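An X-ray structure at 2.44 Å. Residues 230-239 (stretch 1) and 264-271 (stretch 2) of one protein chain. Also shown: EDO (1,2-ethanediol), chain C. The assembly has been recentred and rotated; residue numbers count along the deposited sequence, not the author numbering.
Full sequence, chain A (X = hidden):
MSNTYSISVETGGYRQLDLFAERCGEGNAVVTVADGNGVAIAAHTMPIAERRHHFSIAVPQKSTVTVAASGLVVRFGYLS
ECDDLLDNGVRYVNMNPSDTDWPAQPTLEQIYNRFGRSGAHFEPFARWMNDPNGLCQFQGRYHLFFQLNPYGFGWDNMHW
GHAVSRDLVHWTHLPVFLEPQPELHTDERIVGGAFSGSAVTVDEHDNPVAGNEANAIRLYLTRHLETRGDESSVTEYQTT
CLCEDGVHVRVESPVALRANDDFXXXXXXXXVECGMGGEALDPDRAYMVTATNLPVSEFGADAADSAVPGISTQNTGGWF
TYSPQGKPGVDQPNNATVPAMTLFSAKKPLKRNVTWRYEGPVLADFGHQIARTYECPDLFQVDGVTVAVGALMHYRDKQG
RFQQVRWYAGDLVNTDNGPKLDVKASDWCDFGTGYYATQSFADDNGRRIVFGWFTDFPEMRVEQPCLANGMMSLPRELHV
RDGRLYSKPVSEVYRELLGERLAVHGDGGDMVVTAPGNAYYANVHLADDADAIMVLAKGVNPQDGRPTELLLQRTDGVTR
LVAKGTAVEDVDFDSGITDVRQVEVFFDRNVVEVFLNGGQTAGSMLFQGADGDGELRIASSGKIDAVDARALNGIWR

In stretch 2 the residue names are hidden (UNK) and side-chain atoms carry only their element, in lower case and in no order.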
# COMPACT_ATOMS: atom_id res chain seq x y z
N ASP A 230 -15.91 -12.32 16.89
CA ASP A 230 -17.30 -12.13 16.50
C ASP A 230 -17.35 -11.25 15.26
O ASP A 230 -17.32 -10.02 15.36
CB ASP A 230 -18.12 -11.54 17.64
CG ASP A 230 -19.59 -11.40 17.31
OD1 ASP A 230 -20.02 -11.90 16.24
OD2 ASP A 230 -20.33 -10.80 18.11
N GLU A 231 -17.42 -11.89 14.09
CA GLU A 231 -17.56 -11.18 12.82
C GLU A 231 -18.75 -10.22 12.83
O GLU A 231 -18.67 -9.11 12.30
CB GLU A 231 -17.72 -12.18 11.68
CG GLU A 231 -16.54 -12.28 10.74
CD GLU A 231 -16.82 -13.20 9.57
OE1 GLU A 231 -17.76 -14.03 9.67
OE2 GLU A 231 -16.11 -13.10 8.55
N SER A 232 -19.86 -10.65 13.43
CA SER A 232 -21.09 -9.87 13.43
C SER A 232 -21.00 -8.61 14.28
O SER A 232 -21.96 -7.84 14.31
CB SER A 232 -22.26 -10.74 13.89
OG SER A 232 -22.31 -10.81 15.31
N SER A 233 -19.89 -8.40 14.98
CA SER A 233 -19.67 -7.21 15.78
C SER A 233 -18.88 -6.14 15.05
O SER A 233 -18.64 -5.06 15.61
CB SER A 233 -18.94 -7.58 17.08
OG SER A 233 -17.56 -7.79 16.82
N VAL A 234 -18.47 -6.40 13.80
CA VAL A 234 -17.63 -5.45 13.07
C VAL A 234 -18.40 -4.16 12.86
O VAL A 234 -19.50 -4.15 12.29
CB VAL A 234 -17.16 -6.06 11.74
CG1 VAL A 234 -16.66 -4.96 10.80
CG2 VAL A 234 -16.08 -7.10 11.98
N THR A 235 -17.82 -3.05 13.33
CA THR A 235 -18.43 -1.73 13.25
C THR A 235 -17.48 -0.82 12.49
O THR A 235 -16.48 -0.35 13.04
CB THR A 235 -18.72 -1.19 14.65
OG1 THR A 235 -19.47 -2.16 15.39
CG2 THR A 235 -19.51 0.11 14.58
N GLU A 236 -17.78 -0.57 11.21
CA GLU A 236 -16.95 0.28 10.37
C GLU A 236 -17.74 1.50 9.93
O GLU A 236 -18.91 1.38 9.54
CB GLU A 236 -16.42 -0.49 9.16
CG GLU A 236 -15.31 -1.47 9.52
CD GLU A 236 -14.69 -2.16 8.32
OE1 GLU A 236 -15.36 -2.23 7.26
OE2 GLU A 236 -13.54 -2.63 8.43
N TYR A 237 -17.11 2.67 10.00
CA TYR A 237 -17.73 3.93 9.63
C TYR A 237 -16.65 4.88 9.13
O TYR A 237 -15.45 4.65 9.36
CB TYR A 237 -18.50 4.55 10.81
CG TYR A 237 -17.71 4.62 12.09
CD1 TYR A 237 -17.64 3.52 12.95
CD2 TYR A 237 -17.04 5.78 12.46
CE1 TYR A 237 -16.91 3.58 14.12
CE2 TYR A 237 -16.32 5.84 13.64
CZ TYR A 237 -16.25 4.74 14.47
OH TYR A 237 -15.53 4.80 15.64
N GLN A 238 -17.07 5.93 8.43
CA GLN A 238 -16.15 6.86 7.77
C GLN A 238 -16.11 8.19 8.51
O GLN A 238 -17.15 8.76 8.85
CB GLN A 238 -16.56 7.09 6.31
CG GLN A 238 -17.18 5.88 5.64
CD GLN A 238 -16.29 4.65 5.69
OE1 GLN A 238 -15.06 4.76 5.74
NE2 GLN A 238 -16.91 3.48 5.69
N THR A 239 -14.89 8.69 8.75
CA THR A 239 -14.68 9.94 9.47
C THR A 239 -13.81 10.87 8.62
O THR A 239 -13.26 10.48 7.59
CB THR A 239 -14.01 9.70 10.83
OG1 THR A 239 -12.65 9.29 10.63
CG2 THR A 239 -14.75 8.62 11.61
N UNK A 264 -23.10 -4.80 4.01
CA UNK A 264 -22.19 -5.65 4.75
C UNK A 264 -21.54 -4.89 5.89
O UNK A 264 -21.32 -3.68 5.81
N UNK A 265 -21.25 -5.60 6.98
CA UNK A 265 -20.52 -4.99 8.08
C UNK A 265 -19.17 -4.46 7.61
O UNK A 265 -18.69 -3.43 8.11
c UNK A 265 -24.01 -6.88 11.26
c UNK A 265 -23.18 -7.91 10.87
o UNK A 265 -25.18 -7.18 11.92
c UNK A 265 -22.00 -7.61 10.21
c UNK A 265 -20.34 -5.99 9.22
c UNK A 265 -22.49 -5.28 10.35
c UNK A 265 -23.67 -5.57 11.01
c UNK A 265 -21.63 -6.30 9.94
N UNK A 266 -18.54 -5.14 6.65
CA UNK A 266 -17.37 -4.60 5.97
C UNK A 266 -17.80 -3.41 5.12
O UNK A 266 -18.56 -3.56 4.15
c UNK A 266 -16.31 -6.90 5.89
o UNK A 266 -16.95 -7.96 5.74
o UNK A 266 -15.33 -6.80 6.67
c UNK A 266 -16.72 -5.67 5.10
N UNK A 267 -17.31 -2.22 5.47
CA UNK A 267 -17.75 -0.98 4.84
C UNK A 267 -16.66 0.06 5.04
O UNK A 267 -16.72 0.85 5.99
c UNK A 267 -19.09 -0.54 5.45
c UNK A 267 -19.53 0.84 5.06
c UNK A 267 -20.40 3.39 4.34
c UNK A 267 -19.68 1.84 6.01
c UNK A 267 -19.85 1.14 3.74
c UNK A 267 -20.10 3.10 5.66
c UNK A 267 -20.28 2.41 3.38
N UNK A 268 -15.65 0.08 4.17
CA UNK A 268 -14.40 0.75 4.51
C UNK A 268 -13.70 1.29 3.27
O UNK A 268 -14.15 1.11 2.13
n UNK A 268 -13.70 -4.43 6.02
n UNK A 268 -11.93 -3.63 4.78
c UNK A 268 -13.09 -1.45 4.49
c UNK A 268 -12.06 -2.26 5.27
n UNK A 268 -12.52 -5.85 4.65
c UNK A 268 -12.72 -4.64 5.15
c UNK A 268 -13.48 -0.21 5.27
N UNK A 269 -12.58 1.97 3.52
CA UNK A 269 -11.63 2.49 2.54
C UNK A 269 -12.26 3.55 1.65
O UNK A 269 -12.28 3.40 0.42
o UNK A 269 -10.18 0.42 3.71
o UNK A 269 -10.49 -0.94 2.02
c UNK A 269 -11.08 1.34 1.69
c UNK A 269 -10.54 0.19 2.53
N UNK A 270 -12.75 4.66 2.21
CA UNK A 270 -13.40 5.68 1.38
C UNK A 270 -12.40 6.37 0.47
O UNK A 270 -11.30 6.72 0.88
c UNK A 270 -13.98 6.66 2.41
c UNK A 270 -12.65 5.09 3.62
c UNK A 270 -13.06 6.54 3.58
N UNK A 271 -12.81 6.57 -0.78
CA UNK A 271 -12.00 7.27 -1.77
C UNK A 271 -12.86 8.39 -2.37
O UNK A 271 -13.87 8.11 -3.02
n UNK A 271 -8.00 9.41 -4.58
c UNK A 271 -11.51 6.31 -2.86
c UNK A 271 -9.75 7.85 -3.75
c UNK A 271 -10.04 6.47 -3.20
c UNK A 271 -8.28 8.04 -4.05
C1 EDO C . -22.41 1.45 11.80
O1 EDO C . -22.80 0.39 10.92
C2 EDO C . -21.39 2.37 11.13
O2 EDO C . -21.58 2.40 9.71
O HOH W 1 -19.90 -2.30 10.28

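Position 264 has no side-chain atoms at all: the record stops at the backbone, and nothing of stretch 1 lies near the place a CB would occupy. It is Gly264, a link in the loop that takes no part in the contact; stretch 1 calls on no side chain here, so bare backbone is enough.

Position 265 carries eight side-chain atoms, one carbon leading to a six-carbon ring that bears a single oxygen. The CB points toward stretch 1 and lies 4.1 Å from Val234 CB, while the carbonyl oxygen of Ser232 sits over one face of the ring. A ring with a hydroxyl is tyrosine, Tyr265. Such a residue suits an exposed border: its ring covers the turn at Ser232 and Val234, and its hydroxyl, at the far end, can remain in polar surroundings.

Position 266 shows two carbons, the second carrying two oxygens. Its CB points away from stretch 1. This is a short carboxylate, Asp266, and its acid group is free to serve its own stretch, as position 268 makes clear.

Position 267 has one carbon followed by a six-carbon ring with no heteroatom. Gln238 NE2 lies over one face of the ring, and Glu236 O lies at its edge. A plain ring of this kind is phenylalanine, Phe267, with Gln238 NE2 3.2 Å from Phe267 CE2. The backbone is equally engaged. Phe267 N donates to Glu236 OE1 at 2.6 Å and an almost linear 172°, and Gln238 NE2 donates to Phe267 O at 2.7 Å. A purely apolar ring suits this buried site, where the polar links are made by the main chain.

Position 268 has three carbons, a nitrogen, and a carbon bearing two more nitrogens. One terminal nitrogen lies 3.0 Å from both Glu236 OE1 and Glu236 OE2. The group is a guanidinium, so this is Arg268. Its NH1 donates to both oxygens, the hydrogen bond to Glu236 OE2 being weak. Arg268 NH1 also meets Asp266 OD1 at 2.9 Å and 173°. A positive charge is well placed between these two carboxylates, and the remaining guanidinium nitrogens are satisfied elsewhere in the structure.

Position 269 again shows two carbons, the second with two oxygens, and its CB points away from stretch 1. It is Asp269; so turned, its carboxylate can use its charge on a partner elsewhere in the structure.

Position 270 has three carbons closing a ring onto the backbone nitrogen, and one ring carbon lies beside Gln238 OE1. The closed ring is the signature of proline, Pro270, whose CD is 3.2 Å from Gln238 OE1. Having no N-H to satisfy, the residue can pack its ring against the glutamine.

Position 271 has four carbons in a row ending in nitrogen, out of reach of stretch 1. This is Lys271, whose long chain carries its amine to a partner elsewhere in the structure.

The contact therefore rests on Glu236 and Gln238, alternate residues of a strand whose CBs both point toward stretch 2. Their side chains bind the backbone of Phe267, and Glu236 adds the salt bridge to Arg268. A water joins Val234 O, Glu236 N and Tyr265 O, while Val234 and Tyr265 contribute apolar packing.

Stretch 2 (264-271) GYDFRDPK
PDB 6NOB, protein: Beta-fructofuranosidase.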